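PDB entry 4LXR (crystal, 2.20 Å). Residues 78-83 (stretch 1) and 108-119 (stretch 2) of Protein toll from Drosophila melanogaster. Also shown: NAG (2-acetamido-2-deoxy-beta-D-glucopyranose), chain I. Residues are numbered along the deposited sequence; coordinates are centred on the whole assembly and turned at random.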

# COMPACT_ATOMS: atom_id res chain seq x y z
N ARG A 78 -31.60 6.53 22.49
CA ARG A 78 -30.74 5.38 22.72
C ARG A 78 -30.65 5.02 24.19
O ARG A 78 -30.34 5.88 25.04
CB ARG A 78 -29.32 5.66 22.19
CG ARG A 78 -29.22 5.65 20.67
CD ARG A 78 -27.83 6.04 20.16
NE ARG A 78 -26.80 5.04 20.45
CZ ARG A 78 -25.49 5.25 20.31
NH1 ARG A 78 -25.06 6.43 19.87
NH2 ARG A 78 -24.62 4.29 20.59
N ARG A 79 -30.90 3.74 24.49
CA ARG A 79 -30.80 3.19 25.85
C ARG A 79 -31.85 3.77 26.80
O ARG A 79 -31.71 3.72 28.03
CB ARG A 79 -29.38 3.37 26.43
CG ARG A 79 -28.27 3.12 25.42
CD ARG A 79 -26.89 3.25 26.03
NE ARG A 79 -26.41 1.98 26.57
CZ ARG A 79 -25.14 1.59 26.57
NH1 ARG A 79 -24.80 0.41 27.08
NH2 ARG A 79 -24.20 2.38 26.06
N CYS A 80 -32.93 4.31 26.23
CA CYS A 80 -33.98 4.90 27.05
C CYS A 80 -35.01 3.86 27.44
O CYS A 80 -35.15 2.83 26.77
CB CYS A 80 -34.64 6.08 26.31
SG CYS A 80 -33.43 7.41 25.86
N MET A 81 -35.72 4.11 28.53
CA MET A 81 -36.80 3.22 28.95
C MET A 81 -38.08 3.64 28.29
O MET A 81 -38.33 4.84 28.11
CB MET A 81 -36.97 3.25 30.48
CG MET A 81 -35.69 2.81 31.18
SD MET A 81 -35.81 2.84 32.95
CE MET A 81 -36.98 1.51 33.24
N LEU A 82 -38.89 2.66 27.90
CA LEU A 82 -40.24 2.94 27.44
C LEU A 82 -40.99 3.60 28.58
O LEU A 82 -40.99 3.11 29.72
CB LEU A 82 -40.93 1.67 26.94
CG LEU A 82 -40.28 1.17 25.64
CD1 LEU A 82 -40.74 -0.26 25.29
CD2 LEU A 82 -40.56 2.15 24.50
N PRO A 83 -41.65 4.73 28.28
CA PRO A 83 -42.17 5.63 29.32
C PRO A 83 -43.52 5.20 29.91
O PRO A 83 -44.43 6.02 30.01
CB PRO A 83 -42.31 6.95 28.56
CG PRO A 83 -42.56 6.56 27.17
CD PRO A 83 -41.78 5.31 26.93
N ASP A 108 -31.55 -1.34 25.19
CA ASP A 108 -31.54 -2.61 25.90
C ASP A 108 -32.02 -2.45 27.33
O ASP A 108 -31.89 -3.36 28.17
CB ASP A 108 -30.13 -3.21 25.86
CG ASP A 108 -29.66 -3.45 24.44
OD1 ASP A 108 -30.51 -3.74 23.56
OD2 ASP A 108 -28.45 -3.34 24.18
N ASN A 109 -32.56 -1.28 27.62
CA ASN A 109 -33.15 -1.00 28.93
C ASN A 109 -34.57 -0.49 28.72
O ASN A 109 -34.84 0.70 28.85
CB ASN A 109 -32.30 0.03 29.69
CG ASN A 109 -32.91 0.41 31.03
OD1 ASN A 109 -33.74 -0.31 31.57
ND2 ASN A 109 -32.49 1.56 31.58
N LEU A 110 -35.47 -1.42 28.39
CA LEU A 110 -36.87 -1.10 28.05
C LEU A 110 -37.76 -0.86 29.28
O LEU A 110 -38.50 0.12 29.32
CB LEU A 110 -37.47 -2.20 27.17
CG LEU A 110 -36.81 -2.47 25.81
CD1 LEU A 110 -37.44 -3.68 25.11
CD2 LEU A 110 -36.84 -1.22 24.91
N GLY A 111 -37.69 -1.76 30.25
CA GLY A 111 -38.52 -1.66 31.45
C GLY A 111 -39.87 -2.32 31.28
O GLY A 111 -40.54 -2.60 32.27
N MET A 112 -40.25 -2.59 30.03
CA MET A 112 -41.56 -3.13 29.64
C MET A 112 -41.53 -3.47 28.14
O MET A 112 -40.55 -3.17 27.44
CB MET A 112 -42.66 -2.10 29.91
CG MET A 112 -42.60 -0.87 28.98
SD MET A 112 -43.73 0.48 29.40
CE MET A 112 -45.34 -0.22 28.92
N ASN A 113 -42.59 -4.10 27.66
CA ASN A 113 -42.80 -4.31 26.21
C ASN A 113 -43.32 -3.02 25.56
O ASN A 113 -44.02 -2.24 26.20
CB ASN A 113 -43.81 -5.44 25.98
CG ASN A 113 -43.29 -6.82 26.42
OD1 ASN A 113 -42.16 -7.19 26.11
ND2 ASN A 113 -44.13 -7.58 27.14
N ILE A 114 -42.99 -2.80 24.29
CA ILE A 114 -43.54 -1.64 23.57
C ILE A 114 -45.05 -1.79 23.33
O ILE A 114 -45.57 -2.90 23.18
CB ILE A 114 -42.76 -1.38 22.23
CG1 ILE A 114 -42.94 0.06 21.73
CG2 ILE A 114 -43.12 -2.41 21.18
CD1 ILE A 114 -42.02 0.42 20.53
N THR A 115 -45.77 -0.67 23.32
CA THR A 115 -47.21 -0.72 23.10
C THR A 115 -47.62 0.27 22.01
O THR A 115 -46.90 1.22 21.71
CB THR A 115 -48.03 -0.34 24.37
OG1 THR A 115 -47.87 1.05 24.64
CG2 THR A 115 -47.61 -1.17 25.59
N ARG A 116 -48.82 0.05 21.48
CA ARG A 116 -49.45 0.98 20.56
C ARG A 116 -49.55 2.39 21.15
O ARG A 116 -49.30 3.39 20.46
CB ARG A 116 -50.84 0.46 20.15
CG ARG A 116 -51.54 1.35 19.16
CD ARG A 116 -53.04 1.09 19.13
NE ARG A 116 -53.70 1.70 20.29
CZ ARG A 116 -54.90 1.37 20.74
NH1 ARG A 116 -55.40 2.01 21.81
NH2 ARG A 116 -55.61 0.41 20.15
N GLN A 117 -49.92 2.49 22.42
CA GLN A 117 -49.94 3.80 23.09
C GLN A 117 -48.64 4.60 22.95
O GLN A 117 -48.66 5.83 22.83
CB GLN A 117 -50.31 3.64 24.57
CG GLN A 117 -50.44 4.97 25.30
CD GLN A 117 -50.90 4.81 26.74
OE1 GLN A 117 -51.60 5.67 27.28
NE2 GLN A 117 -50.51 3.71 27.36
N HIS A 118 -47.50 3.91 22.93
CA HIS A 118 -46.21 4.60 22.83
C HIS A 118 -46.09 5.45 21.57
O HIS A 118 -45.31 6.41 21.53
CB HIS A 118 -45.06 3.60 22.93
CG HIS A 118 -44.90 3.02 24.30
ND1 HIS A 118 -44.44 1.74 24.53
CD2 HIS A 118 -45.15 3.55 25.53
CE1 HIS A 118 -44.40 1.51 25.83
NE2 HIS A 118 -44.82 2.59 26.46
N LEU A 119 -46.89 5.15 20.55
CA LEU A 119 -46.81 5.90 19.31
C LEU A 119 -47.97 6.87 19.09
O LEU A 119 -48.08 7.45 18.02
CB LEU A 119 -46.66 4.96 18.10
CG LEU A 119 -45.35 4.17 17.98
CD1 LEU A 119 -45.44 3.21 16.81
CD2 LEU A 119 -44.12 5.11 17.79
C1 NAG I . -43.87 -9.00 27.01
C2 NAG I . -43.51 -9.26 28.48
C3 NAG I . -43.43 -10.76 28.77
C4 NAG I . -44.64 -11.52 28.23
C5 NAG I . -44.88 -11.16 26.77
C6 NAG I . -46.12 -11.81 26.20
C7 NAG I . -42.11 -7.67 29.73
C8 NAG I . -43.35 -7.29 30.49
N2 NAG I . -42.25 -8.61 28.80
O3 NAG I . -43.34 -10.96 30.18
O4 NAG I . -44.41 -12.92 28.32
O5 NAG I . -45.05 -9.74 26.66
O6 NAG I . -47.15 -10.87 25.93
O7 NAG I . -41.02 -7.14 29.96
O HOH W 1 -30.66 3.41 30.56
O HOH W 2 -40.01 1.14 31.03

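This is a compact, largely apolar contact between two irregular segments of one chain, in which a single direct backbone hydrogen bond and two bridging waters, one between main-chain carbonyls and one from a main-chain carbonyl to a side-chain amide, link the stretches while Leu82 fills a pocket formed by the second stretch. The direct bond runs from Leu82 N to Leu110 O at 2.9 Å, with an angle of 137° at the hydrogen, so it is somewhat bent. Just before it the backbones also come close at Met81, whose CA lies 3.2 Å from Asn109 O in a CA-H...O contact. That contact gives the carbonyl a mildly polarised C-H to face, whereas Cys80 O, 3.0 Å from the same Asn109 O, offers no hydrogen: the two are both acceptors and form no bond.

Water completes the polar part of the contact. One molecule donates to Arg79 O at 2.8 Å and accepts from Asn109 ND2 at 2.8 Å; the amide suits this place because its NH2 group can supply the hydrogen that a backbone carbonyl cannot. A second water donates to Leu82 O at 2.6 Å and to Leu110 O at 2.5 Å, so Leu110 O receives both this water and the amide of Leu82.

Leu82 gives up more surface to the other stretch than any other residue, and its CA-to-CB bond points toward it. Its branched, flexible side chain can touch several partners at once: CD1 lies 4.0 Å from Leu110 CD2 and 3.8 Å from Ile114 CB, while CB lies 3.7 Å from Met112 CG. The thioether side chain of Met112 is flexible and largely apolar, so it suits a contact with a leucine. On the imidazole of His118, Leu82 CD2 sits 4.3 Å from the ring centroid and 28° off the normal, an off-centre CH-pi contact. Pro83 adds a looser van der Waals contact, with CD 4.1 Å from His118 CD2.

His118 belongs to a short 3-10 segment. Its backbone N bonds to Thr115 O at 3.0 Å and more weakly to Thr115 OG1 at 3.4 Å. The CA-to-CB bond of His118 points toward the first stretch, and CE1 comes within 3.6 Å of Leu82 CB.

Gly111 meets two demands. Its phi/psi of 87/-16 would jam a CB against the preceding carbonyl oxygen, and an ideal CB would also lie 2.8 Å from Met81 CE, a clash. Without one, Met81 CE can pack 4.0 Å from Gly111 CA. Asn113, by contrast, points its CA-to-CB bond away from the first stretch, and its ND2 is joined to NAG C1 at 1.4 Å, the covalent link of an N-glycan.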